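Local coordinates for putative peptidase (Parabacteroides merdae, PDB 4L8K), which probably hydrolyses peptide bonds, as a member of the S41 family of serine peptidases, at residues R17-N22 / K59-V64; V123-F128 / D166-R171; F228-R233 / F280-D285. All coordinates share one frame; numbering follows the deposited sequence.

Contact 1: R17-N22 / K59-V64; sequences RIMDEN and KMLAEV
M19, a selenomethionine on helix 8-22, reaches across to L61 of helix 50-61 and to V64, three residues further on. Its CB already points at the other segment. CG stands beside the backbone N, anti to the carbonyl carbon (chi1 -78°). CG then meets L61 CD2 at 3.7 Å. The chain bends at chi2 and again at chi3, and SE stays near the same methyl, 4.0 Å from L61 CD2. The second bend carries CE to V64. CE of M19 lies 3.9 Å from V64 CG2 and 4.1 Å from V64 CG1, so the two side chains meet tip to tip. The L61 side chain instead crosses that of M19 at an angle and touches it with one branch, CD2. No hydrogen bond joins the segments. The contact is apolar, and all three residues are buried. Within 17-22, N22 ND2 donates to I18 O at 2.8 Å, in the carbonyl plane and on a lone pair. The contact between M19, L61 and V64 joins helix 8-22 to helix 50-61 and the residues after L61, in the region matched by the Tricorn protease C1 domain. W33 of helix 33-43 also touches M19, and L15 of helix 8-22 packs on L61. Strand 262-266 touches both residues, with F265 against M19 and V263 against L61.

Contact 2: V123-F128 / D166-R171; sequences VYYGSF and DRIASR
I168 puts its CD1 methyl against two aromatic rings, Y125 and F128. The methyl lies over one face of the Y125 ring in a CH-pi contact, 4.1 Å from the centroid and 29° off the ring normal. Its closest ring atom is CE2 of Y125, at 3.6 Å. The same CD1 is 4.0 Å from CE1 of F128, which it approaches obliquely. CG1 of I168 is anti to its carbonyl carbon (chi1 -63°), and CD1 extends beyond it to the rings. The rings also meet each other. CE2 of Y125 stands 3.3 Å above the plane of the F128 ring, toward its rim, while F128 CD1 lies at the edge of the Y125 ring. Further out, Y125 OH is hydrogen-bonded to S130 O, which helps fix the tyrosine ring. F152 of strand 149-153 touches both Y125 and I168. Backbone bonds tie Y125 to D153 and F128 to G159. Strand 120-125 thus runs beside strand 149-153 in the mixed sheet, with helix 162-169 packed on it. Such layering of sheet and helices is consistent with the ClpP/crotonase fold of S41 peptidases.

Contact 3: F228-R233 / F280-D285; sequences FVNVMR and FGIDPD
The R233 guanidinium has I282 CG2 over one face, 3.7 Å above the plane and toward its rim. Its nearest atom to that methyl is NH1. N230 O lies at the edge; N230 OD1 is in the guanidinium plane, gripped side-on. NE of R233 is 3.1 Å and NH2 of R233 2.9 Å from N230 OD1. A weak bond also runs from NE to N230 O. R233 CG sits between the backbone N and the carbonyl carbon (chi1 51°), and a bend at chi2 turns the chain back to N230, one helical turn earlier. Helix 224-232 links the adjacent parallel strands 213-217 and 238-242, a beta-alpha-beta crossover. Segment 280-285 leads into strand 286-287, next in the same sheet. With an alanine at R233, N230 OD1 is likely to lose the two donors that grip it, and I282 CG2 the flat group it packs on. I282 reaches the helix with CD1, 3.7 Å from N230 CB. Its CG2 also approaches V229 CG1, more loosely. A water at the far end is hydrogen-bonded to R233 O and, at 2.9 Å, to D285 OD1. The N230 side chain is about 3 Å from a bound MPD, probably a crystallisation additive.

Overall arrangement
The centre of contact 1 is about 33 Å from that of contact 2, across the chain's centre, though its nearest atoms come within about 7 Å of contact 3. It joins helix 8-22 to helix 50-61 and the residues just after L61. Contacts 2 and 3 both belong to the S41 range and are neighbours. F228 from contact 3 packs on F128 and I168 of contact 2, and M232 approaches A169, so helices 162-169 and 224-232 share a core. Contacts 1 and 2 are buried and apolar; one relies on a bent selenomethionine side chain, the other on aromatic rings. Contact 3 has a buried isoleucine packed against a partly exposed arginine bonded to a buried asparagine.

Contact 1: R17-N22 / K59-V64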
loop_
_atom_site.group_PDB
_atom_site.type_symbol
_atom_site.label_atom_id
_atom_site.label_comp_id
_atom_site.label_asym_id
_atom_site.label_seq_id
_atom_site.Cartn_x
_atom_site.Cartn_y
_atom_site.Cartn_z
ATOM N N ARG A 17 -14.666 -20.565 10.616
ATOM C CA ARG A 17 -15.598 -19.694 11.329
ATOM C C ARG A 17 -15.029 -18.274 11.492
ATOM O O ARG A 17 -15.763 -17.304 11.279
ATOM C CB ARG A 17 -15.951 -20.291 12.696
ATOM C CG ARG A 17 -17.457 -20.452 12.932
ATOM C CD ARG A 17 -17.772 -20.970 14.322
ATOM N NE ARG A 17 -18.341 -19.928 15.180
ATOM C CZ ARG A 17 -17.626 -19.121 15.958
ATOM N NH1 ARG A 17 -16.300 -19.221 15.992
ATOM N NH2 ARG A 17 -18.227 -18.197 16.697
ATOM N N ILE A 18 -13.721 -18.152 11.838
ATOM C CA ILE A 18 -13.058 -16.850 11.993
ATOM C C ILE A 18 -13.137 -16.080 10.653
ATOM O O ILE A 18 -13.480 -14.894 10.650
ATOM C CB ILE A 18 -11.602 -16.980 12.523
ATOM C CG1 ILE A 18 -11.605 -17.408 14.009
ATOM C CG2 ILE A 18 -10.825 -15.654 12.348
ATOM C CD1 ILE A 18 -10.295 -17.962 14.539
HETATM N N MSE A 19 -12.857 -16.779 9.526
HETATM C CA MSE A 19 -12.924 -16.203 8.191
HETATM C C MSE A 19 -14.353 -15.856 7.826
HETATM O O MSE A 19 -14.620 -14.732 7.401
HETATM C CB MSE A 19 -12.337 -17.176 7.171
HETATM C CG MSE A 19 -10.811 -17.193 7.162
HETATM SE SE MSE A 19 -10.115 -15.640 6.260
HETATM C CE MSE A 19 -10.592 -16.030 4.424
ATOM N N ASP A 20 -15.282 -16.808 8.038
ATOM C CA ASP A 20 -16.711 -16.657 7.726
ATOM C C ASP A 20 -17.330 -15.416 8.370
ATOM O O ASP A 20 -18.094 -14.704 7.717
ATOM C CB ASP A 20 -17.482 -17.901 8.179
ATOM C CG ASP A 20 -18.910 -17.958 7.689
ATOM O OD1 ASP A 20 -19.121 -17.933 6.451
ATOM O OD2 ASP A 20 -19.818 -18.065 8.535
ATOM N N GLU A 21 -16.980 -15.143 9.629
ATOM C CA GLU A 21 -17.561 -14.055 10.397
ATOM C C GLU A 21 -16.804 -12.732 10.322
ATOM O O GLU A 21 -17.430 -11.695 10.569
ATOM C CB GLU A 21 -17.689 -14.482 11.870
ATOM C CG GLU A 21 -18.597 -15.704 12.038
ATOM C CD GLU A 21 -18.733 -16.329 13.412
ATOM O OE1 GLU A 21 -17.985 -15.950 14.344
ATOM O OE2 GLU A 21 -19.588 -17.233 13.544
ATOM N N ASN A 22 -15.483 -12.741 10.011
ATOM C CA ASN A 22 -14.666 -11.513 10.040
ATOM C C ASN A 22 -14.047 -11.094 8.702
ATOM O O ASN A 22 -13.703 -9.913 8.564
ATOM C CB ASN A 22 -13.555 -11.644 11.078
ATOM C CG ASN A 22 -14.082 -11.951 12.452
ATOM O OD1 ASN A 22 -14.567 -11.076 13.166
ATOM N ND2 ASN A 22 -14.058 -13.217 12.824
ATOM N N LYS A 59 -3.887 -23.696 2.256
ATOM C CA LYS A 59 -4.518 -23.842 0.935
ATOM C C LYS A 59 -5.950 -23.340 0.969
ATOM O O LYS A 59 -6.412 -22.724 -0.000
ATOM C CB LYS A 59 -4.491 -25.299 0.465
ATOM C CG LYS A 59 -3.222 -25.661 -0.261
ATOM C CD LYS A 59 -2.962 -27.174 -0.262
ATOM C CE LYS A 59 -1.553 -27.495 -0.743
ATOM N NZ LYS A 59 -1.354 -27.199 -2.199
HETATM N N MSE A 60 -6.642 -23.578 2.103
HETATM C CA MSE A 60 -8.011 -23.105 2.343
HETATM C C MSE A 60 -8.053 -21.589 2.343
HETATM O O MSE A 60 -8.946 -21.021 1.720
HETATM C CB MSE A 60 -8.567 -23.643 3.655
HETATM C CG MSE A 60 -10.061 -23.455 3.762
HETATM SE SE MSE A 60 -10.846 -24.112 5.406
HETATM C CE MSE A 60 -10.316 -22.704 6.583
ATOM N N LEU A 61 -7.076 -20.925 3.015
ATOM C CA LEU A 61 -7.036 -19.459 3.020
ATOM C C LEU A 61 -6.685 -18.930 1.636
ATOM O O LEU A 61 -7.258 -17.935 1.218
ATOM C CB LEU A 61 -6.071 -18.887 4.071
ATOM C CG LEU A 61 -6.344 -19.248 5.542
ATOM C CD1 LEU A 61 -5.355 -18.532 6.434
ATOM C CD2 LEU A 61 -7.775 -18.874 5.981
ATOM N N ALA A 62 -5.830 -19.648 0.889
ATOM C CA ALA A 62 -5.436 -19.231 -0.462
ATOM C C ALA A 62 -6.624 -19.291 -1.461
ATOM O O ALA A 62 -6.529 -18.735 -2.548
ATOM C CB ALA A 62 -4.265 -20.058 -0.954
ATOM N N GLU A 63 -7.751 -19.900 -1.068
ATOM C CA GLU A 63 -8.972 -19.941 -1.894
ATOM C C GLU A 63 -9.515 -18.529 -2.174
ATOM O O GLU A 63 -10.110 -18.311 -3.226
ATOM C CB GLU A 63 -10.070 -20.797 -1.241
ATOM C CG GLU A 63 -9.729 -22.285 -1.154
ATOM C CD GLU A 63 -9.962 -23.127 -2.396
ATOM O OE1 GLU A 63 -10.773 -22.724 -3.266
ATOM O OE2 GLU A 63 -9.380 -24.235 -2.462
ATOM N N VAL A 64 -9.296 -17.573 -1.251
ATOM C CA VAL A 64 -9.747 -16.190 -1.440
ATOM C C VAL A 64 -8.685 -15.362 -2.196
ATOM O O VAL A 64 -8.914 -14.184 -2.405
ATOM C CB VAL A 64 -10.235 -15.461 -0.149
ATOM C CG1 VAL A 64 -11.439 -16.174 0.461
ATOM C CG2 VAL A 64 -9.115 -15.265 0.876
#

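Contact 2: V123-F128 / D166-R171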
loop_
_atom_site.group_PDB
_atom_site.type_symbol
_atom_site.label_atom_id
_atom_site.label_comp_id
_atom_site.label_asym_id
_atom_site.label_seq_id
_atom_site.Cartn_x
_atom_site.Cartn_y
_atom_site.Cartn_z
ATOM N N VAL A 123 12.396 12.586 -3.678
ATOM C CA VAL A 123 12.331 12.008 -2.334
ATOM C C VAL A 123 12.059 10.502 -2.459
ATOM O O VAL A 123 11.150 10.093 -3.176
ATOM C CB VAL A 123 11.267 12.683 -1.388
ATOM C CG1 VAL A 123 11.306 12.089 0.024
ATOM C CG2 VAL A 123 11.423 14.206 -1.326
ATOM N N TYR A 124 12.840 9.687 -1.754
ATOM C CA TYR A 124 12.529 8.277 -1.596
ATOM C C TYR A 124 12.133 8.050 -0.132
ATOM O O TYR A 124 12.883 8.389 0.797
ATOM C CB TYR A 124 13.645 7.314 -2.022
ATOM C CG TYR A 124 13.185 5.876 -1.881
ATOM C CD1 TYR A 124 12.118 5.390 -2.636
ATOM C CD2 TYR A 124 13.758 5.026 -0.941
ATOM C CE1 TYR A 124 11.650 4.086 -2.478
ATOM C CE2 TYR A 124 13.322 3.707 -0.797
ATOM C CZ TYR A 124 12.244 3.252 -1.546
ATOM O OH TYR A 124 11.739 1.990 -1.385
ATOM N N TYR A 125 10.930 7.522 0.066
ATOM C CA TYR A 125 10.427 7.201 1.392
ATOM C C TYR A 125 10.098 5.695 1.405
ATOM O O TYR A 125 9.037 5.274 0.939
ATOM C CB TYR A 125 9.222 8.097 1.749
ATOM C CG TYR A 125 8.821 7.980 3.205
ATOM C CD1 TYR A 125 9.739 8.217 4.224
ATOM C CD2 TYR A 125 7.522 7.648 3.565
ATOM C CE1 TYR A 125 9.373 8.113 5.568
ATOM C CE2 TYR A 125 7.144 7.555 4.905
ATOM C CZ TYR A 125 8.068 7.813 5.902
ATOM O OH TYR A 125 7.713 7.714 7.220
ATOM N N GLY A 126 11.054 4.899 1.876
ATOM C CA GLY A 126 10.955 3.446 1.853
ATOM C C GLY A 126 10.044 2.785 2.859
ATOM O O GLY A 126 9.642 1.635 2.657
ATOM N N SER A 127 9.767 3.450 3.985
ATOM C CA SER A 127 8.969 2.829 5.046
ATOM C C SER A 127 8.219 3.847 5.875
ATOM O O SER A 127 8.850 4.760 6.393
ATOM C CB SER A 127 9.880 2.006 5.969
ATOM O OG SER A 127 9.118 1.409 7.009
ATOM N N PHE A 128 6.905 3.638 6.082
ATOM C CA PHE A 128 6.104 4.486 6.973
ATOM C C PHE A 128 6.368 4.121 8.460
ATOM O O PHE A 128 5.737 4.706 9.334
ATOM C CB PHE A 128 4.582 4.452 6.627
ATOM C CG PHE A 128 4.214 5.328 5.453
ATOM C CD1 PHE A 128 4.020 6.688 5.618
ATOM C CD2 PHE A 128 4.153 4.807 4.172
ATOM C CE1 PHE A 128 3.737 7.507 4.519
ATOM C CE2 PHE A 128 3.868 5.626 3.075
ATOM C CZ PHE A 128 3.637 6.965 3.260
ATOM N N ASP A 166 -0.407 10.654 7.571
ATOM C CA ASP A 166 -1.179 11.898 7.740
ATOM C C ASP A 166 -0.297 13.136 7.774
ATOM O O ASP A 166 -0.672 14.156 7.201
ATOM C CB ASP A 166 -2.017 11.858 9.036
ATOM C CG ASP A 166 -3.468 11.478 8.838
ATOM O OD1 ASP A 166 -3.735 10.508 8.088
ATOM O OD2 ASP A 166 -4.328 12.096 9.480
ATOM N N ARG A 167 0.865 13.061 8.443
ATOM C CA ARG A 167 1.804 14.179 8.574
ATOM C C ARG A 167 2.390 14.578 7.213
ATOM O O ARG A 167 2.486 15.766 6.933
ATOM C CB ARG A 167 2.931 13.812 9.561
ATOM C CG ARG A 167 3.912 14.942 9.832
ATOM C CD ARG A 167 4.966 14.499 10.811
ATOM N NE ARG A 167 4.460 14.510 12.188
ATOM C CZ ARG A 167 5.079 13.984 13.242
ATOM N NH1 ARG A 167 6.260 13.385 13.104
ATOM N NH2 ARG A 167 4.511 14.019 14.430
ATOM N N ILE A 168 2.767 13.604 6.370
ATOM C CA ILE A 168 3.308 13.916 5.037
ATOM C C ILE A 168 2.172 14.429 4.121
ATOM O O ILE A 168 2.296 15.523 3.594
ATOM C CB ILE A 168 4.093 12.734 4.400
ATOM C CG1 ILE A 168 5.336 12.396 5.245
ATOM C CG2 ILE A 168 4.511 13.063 2.965
ATOM C CD1 ILE A 168 5.757 10.893 5.096
ATOM N N ALA A 169 1.055 13.679 3.990
ATOM C CA ALA A 169 -0.080 14.036 3.116
ATOM C C ALA A 169 -0.644 15.429 3.384
ATOM O O ALA A 169 -1.003 16.124 2.427
ATOM C CB ALA A 169 -1.186 13.002 3.238
ATOM N N SER A 170 -0.709 15.839 4.667
ATOM C CA SER A 170 -1.255 17.138 5.086
ATOM C C SER A 170 -0.426 18.350 4.555
ATOM O O SER A 170 -0.953 19.465 4.509
ATOM C CB SER A 170 -1.416 17.194 6.604
ATOM O OG SER A 170 -0.157 17.202 7.253
ATOM N N ARG A 171 0.824 18.108 4.080
ATOM C CA ARG A 171 1.712 19.112 3.495
ATOM C C ARG A 171 1.352 19.442 2.044
ATOM O O ARG A 171 1.892 20.388 1.491
ATOM C CB ARG A 171 3.179 18.651 3.550
ATOM C CG ARG A 171 3.723 18.421 4.962
ATOM C CD ARG A 171 3.649 19.688 5.801
ATOM N NE ARG A 171 4.377 19.555 7.059
ATOM C CZ ARG A 171 5.583 20.060 7.282
ATOM N NH1 ARG A 171 6.189 20.778 6.353
ATOM N NH2 ARG A 171 6.179 19.878 8.453
#

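Contact 3: F228-R233 / F280-D285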
loop_
_atom_site.group_PDB
_atom_site.type_symbol
_atom_site.label_atom_id
_atom_site.label_comp_id
_atom_site.label_asym_id
_atom_site.label_seq_id
_atom_site.Cartn_x
_atom_site.Cartn_y
_atom_site.Cartn_z
ATOM N N PHE A 228 -2.083 6.366 1.918
ATOM C CA PHE A 228 -1.332 7.582 1.590
ATOM C C PHE A 228 -1.562 7.933 0.090
ATOM O O PHE A 228 -1.879 9.079 -0.240
ATOM C CB PHE A 228 0.198 7.377 1.871
ATOM C CG PHE A 228 1.071 8.512 1.388
ATOM C CD1 PHE A 228 1.137 9.711 2.096
ATOM C CD2 PHE A 228 1.833 8.384 0.228
ATOM C CE1 PHE A 228 1.950 10.767 1.655
ATOM C CE2 PHE A 228 2.628 9.445 -0.221
ATOM C CZ PHE A 228 2.690 10.626 0.501
ATOM N N VAL A 229 -1.385 6.935 -0.799
ATOM C CA VAL A 229 -1.568 7.089 -2.241
ATOM C C VAL A 229 -3.023 7.531 -2.515
ATOM O O VAL A 229 -3.243 8.459 -3.291
ATOM C CB VAL A 229 -1.175 5.787 -2.992
ATOM C CG1 VAL A 229 -1.664 5.806 -4.444
ATOM C CG2 VAL A 229 0.349 5.598 -2.954
ATOM N N ASN A 230 -3.987 6.911 -1.823
ATOM C CA ASN A 230 -5.396 7.228 -1.948
ATOM C C ASN A 230 -5.676 8.726 -1.692
ATOM O O ASN A 230 -6.481 9.321 -2.405
ATOM C CB ASN A 230 -6.216 6.382 -0.994
ATOM C CG ASN A 230 -7.714 6.619 -1.070
ATOM O OD1 ASN A 230 -8.314 6.734 -2.136
ATOM N ND2 ASN A 230 -8.348 6.716 0.066
ATOM N N VAL A 231 -5.030 9.313 -0.677
ATOM C CA VAL A 231 -5.230 10.723 -0.343
ATOM C C VAL A 231 -4.526 11.604 -1.383
ATOM O O VAL A 231 -5.111 12.579 -1.853
ATOM C CB VAL A 231 -4.753 11.044 1.109
ATOM C CG1 VAL A 231 -4.921 12.534 1.441
ATOM C CG2 VAL A 231 -5.487 10.178 2.131
HETATM N N MSE A 232 -3.287 11.248 -1.754
HETATM C CA MSE A 232 -2.464 12.037 -2.664
HETATM C C MSE A 232 -3.106 12.182 -4.044
HETATM O O MSE A 232 -3.101 13.297 -4.566
HETATM C CB MSE A 232 -1.041 11.458 -2.771
HETATM C CG MSE A 232 -0.258 11.575 -1.450
HETATM SE SE MSE A 232 0.211 13.404 -0.937
HETATM C CE MSE A 232 1.542 13.699 -2.235
ATOM N N ARG A 233 -3.736 11.110 -4.588
ATOM C CA ARG A 233 -4.367 11.166 -5.911
ATOM C C ARG A 233 -5.628 12.033 -5.945
ATOM O O ARG A 233 -6.172 12.250 -7.038
ATOM C CB ARG A 233 -4.664 9.759 -6.486
ATOM C CG ARG A 233 -5.421 8.795 -5.586
ATOM C CD ARG A 233 -6.906 9.035 -5.554
ATOM N NE ARG A 233 -7.584 7.909 -4.910
ATOM C CZ ARG A 233 -8.081 6.881 -5.575
ATOM N NH1 ARG A 233 -8.002 6.840 -6.896
ATOM N NH2 ARG A 233 -8.675 5.890 -4.925
ATOM N N PHE A 280 -7.897 -3.849 -3.085
ATOM C CA PHE A 280 -7.316 -4.643 -4.147
ATOM C C PHE A 280 -6.235 -3.891 -4.905
ATOM O O PHE A 280 -5.603 -4.454 -5.801
ATOM C CB PHE A 280 -8.449 -5.136 -5.064
ATOM C CG PHE A 280 -9.603 -5.651 -4.237
ATOM C CD1 PHE A 280 -9.477 -6.831 -3.485
ATOM C CD2 PHE A 280 -10.813 -4.953 -4.189
ATOM C CE1 PHE A 280 -10.545 -7.307 -2.708
ATOM C CE2 PHE A 280 -11.880 -5.416 -3.396
ATOM C CZ PHE A 280 -11.731 -6.585 -2.654
ATOM N N GLY A 281 -5.968 -2.667 -4.453
ATOM C CA GLY A 281 -4.976 -1.779 -5.025
ATOM C C GLY A 281 -5.615 -0.610 -5.755
ATOM O O GLY A 281 -6.797 -0.668 -6.114
ATOM N N ILE A 282 -4.809 0.457 -5.973
ATOM C CA ILE A 282 -5.154 1.685 -6.687
ATOM C C ILE A 282 -4.263 1.780 -7.927
ATOM O O ILE A 282 -3.019 1.652 -7.836
ATOM C CB ILE A 282 -4.996 2.942 -5.773
ATOM C CG1 ILE A 282 -5.936 2.894 -4.551
ATOM C CG2 ILE A 282 -5.190 4.240 -6.564
ATOM C CD1 ILE A 282 -5.331 3.541 -3.260
ATOM N N ASP A 283 -4.906 1.987 -9.083
ATOM C CA ASP A 283 -4.215 2.134 -10.362
ATOM C C ASP A 283 -3.564 3.495 -10.449
ATOM O O ASP A 283 -4.182 4.485 -10.046
ATOM C CB ASP A 283 -5.187 1.934 -11.547
ATOM C CG ASP A 283 -5.555 0.478 -11.816
ATOM O OD1 ASP A 283 -4.727 -0.414 -11.525
ATOM O OD2 ASP A 283 -6.669 0.230 -12.313
ATOM N N PRO A 284 -2.340 3.597 -11.004
ATOM C CA PRO A 284 -1.728 4.935 -11.168
ATOM C C PRO A 284 -2.487 5.772 -12.216
ATOM O O PRO A 284 -3.290 5.224 -12.968
ATOM C CB PRO A 284 -0.309 4.601 -11.640
ATOM C CG PRO A 284 -0.456 3.306 -12.366
ATOM C CD PRO A 284 -1.492 2.533 -11.603
ATOM N N ASP A 285 -2.225 7.086 -12.271
ATOM C CA ASP A 285 -2.806 7.952 -13.310
ATOM C C ASP A 285 -2.138 7.607 -14.649
ATOM O O ASP A 285 -2.802 7.552 -15.675
ATOM C CB ASP A 285 -2.603 9.439 -12.969
ATOM C CG ASP A 285 -3.404 9.891 -11.779
ATOM O OD1 ASP A 285 -4.648 9.844 -11.853
ATOM O OD2 ASP A 285 -2.792 10.332 -10.789
HETATM O O HOH W 1 -6.303 11.168 -9.856
#